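Local coordinates for response regulator receiver protein (Desulfuromonas acetoxidans, PDB 2ZAY), which probably takes part in signal transduction as a response regulator, this chain being its CheY-like receiver domain, at residues A87-A92 with I106-K111. Residues are numbered along the deposited sequence; the frame is centred on the assembly and turned at random.
Sequences ALSGRA and IDFIAK
The K111 side chain passes S89 and G90 and ends at L88. CB sits 3.6 Å from S89 O, and CG stays beside the same carbonyl group. CD reaches the backbone N and CA of G90. CG is anti to the carbonyl carbon (chi1 -73°), and the chain bends further out, at chi3 and chi4. NZ ends 3.6 Å from L88 CB and also near L88 CD2; the two side chains cross at about a right angle. The ammonium group is held by a salt bridge to D15. K111 N donates to S89 O at 2.8 Å.

Three more backbone bonds join the strands: A87 N to D107 O, I109 N to A87 O and S89 N to I109 O. Strands 85-89 and 107-110 are parallel neighbours, with 107-110 at the sheet edge. Helix 94-103 links them in a beta-alpha-beta crossover of the CheY-like receiver fold. In relatives the lysine after this last strand and the hydroxyl residue ending the previous one belong to the phosphorylation site. K111 and S89 occupy the matching positions; a phosphorylation role here is not established.

L88 and I109 point the same way, side by side, with L88 CD1 3.6 Å from I109 CB. Helix 115-129 covers I109 through L118 and R121. A87, S89 and F108 share the other face. F108 CG is anti to the backbone N (chi1 179°), and from there the ring extends to S89 and A92. F108 CZ lies 3.6 Å from S89 CB, which approaches the ring obliquely. A92 CA meets the ring edge in plane, and A92 CB packs tightly on A110 CB at 3.5 Å. S89 OG accepts from R91 N in an ST turn, and E96 also hydrogen-bonds this hydroxyl.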
# COMPACT_ATOMS: atom_id res chain seq x y z
N ALA A 87 2.21 4.69 -0.07
CA ALA A 87 1.72 5.07 -1.38
C ALA A 87 2.74 4.73 -2.46
O ALA A 87 3.94 4.92 -2.27
CB ALA A 87 1.39 6.57 -1.43
N LEU A 88 2.23 4.23 -3.58
CA LEU A 88 3.05 3.89 -4.73
C LEU A 88 2.55 4.80 -5.85
O LEU A 88 1.35 4.85 -6.11
CB LEU A 88 2.82 2.42 -5.11
CG LEU A 88 3.97 1.43 -4.90
CD1 LEU A 88 4.60 1.59 -3.53
CD2 LEU A 88 3.43 0.02 -5.11
N SER A 89 3.44 5.54 -6.50
CA SER A 89 2.96 6.43 -7.54
C SER A 89 3.83 6.46 -8.78
O SER A 89 5.06 6.48 -8.70
CB SER A 89 2.80 7.85 -7.00
OG SER A 89 2.41 8.73 -8.04
N GLY A 90 3.16 6.45 -9.93
CA GLY A 90 3.86 6.50 -11.19
C GLY A 90 4.15 7.93 -11.62
O GLY A 90 4.74 8.16 -12.67
N ARG A 91 3.73 8.89 -10.80
CA ARG A 91 3.96 10.31 -11.10
C ARG A 91 5.10 10.78 -10.21
O ARG A 91 6.14 11.23 -10.69
CB ARG A 91 2.70 11.13 -10.83
CG ARG A 91 1.52 10.64 -11.64
CD ARG A 91 0.32 11.56 -11.53
NE ARG A 91 -0.71 11.14 -12.48
CZ ARG A 91 -1.84 11.81 -12.71
NH1 ARG A 91 -2.09 12.95 -12.06
NH2 ARG A 91 -2.71 11.35 -13.60
N ALA A 92 4.90 10.68 -8.91
CA ALA A 92 5.93 11.05 -7.95
C ALA A 92 6.55 12.44 -8.10
O ALA A 92 7.78 12.59 -8.07
CB ALA A 92 7.02 9.99 -7.96
N ILE A 106 2.38 6.53 5.53
CA ILE A 106 3.62 6.24 6.27
C ILE A 106 4.88 6.30 5.41
O ILE A 106 5.98 6.49 5.93
CB ILE A 106 3.52 4.87 6.99
CG1 ILE A 106 4.45 4.87 8.20
CG2 ILE A 106 3.84 3.74 6.02
CD1 ILE A 106 4.21 3.71 9.13
N ASP A 107 4.73 6.10 4.10
CA ASP A 107 5.87 6.19 3.19
C ASP A 107 5.35 6.44 1.77
O ASP A 107 4.14 6.31 1.51
CB ASP A 107 6.74 4.92 3.22
CG ASP A 107 8.21 5.21 2.88
OD1 ASP A 107 8.49 6.23 2.21
OD2 ASP A 107 9.09 4.42 3.27
N PHE A 108 6.26 6.79 0.87
CA PHE A 108 5.91 7.07 -0.52
C PHE A 108 7.01 6.48 -1.40
O PHE A 108 8.19 6.77 -1.20
CB PHE A 108 5.83 8.58 -0.73
CG PHE A 108 5.51 8.97 -2.15
CD1 PHE A 108 4.19 9.14 -2.56
CD2 PHE A 108 6.53 9.17 -3.07
CE1 PHE A 108 3.89 9.51 -3.88
CE2 PHE A 108 6.25 9.53 -4.39
CZ PHE A 108 4.93 9.71 -4.79
N ILE A 109 6.62 5.66 -2.37
CA ILE A 109 7.58 5.02 -3.26
C ILE A 109 7.23 5.27 -4.71
O ILE A 109 6.11 4.99 -5.15
CB ILE A 109 7.62 3.50 -3.03
CG1 ILE A 109 7.88 3.21 -1.54
CG2 ILE A 109 8.71 2.86 -3.89
CD1 ILE A 109 7.81 1.72 -1.20
N ALA A 110 8.19 5.81 -5.46
CA ALA A 110 7.97 6.10 -6.87
C ALA A 110 8.14 4.86 -7.74
O ALA A 110 9.09 4.09 -7.57
CB ALA A 110 8.94 7.19 -7.32
N LYS A 111 7.21 4.67 -8.67
CA LYS A 111 7.28 3.56 -9.62
C LYS A 111 8.33 3.99 -10.66
O LYS A 111 8.63 5.18 -10.78
CB LYS A 111 5.93 3.36 -10.32
CG LYS A 111 4.84 2.73 -9.47
CD LYS A 111 3.52 2.72 -10.24
CE LYS A 111 2.65 1.51 -9.91
NZ LYS A 111 2.28 1.41 -8.48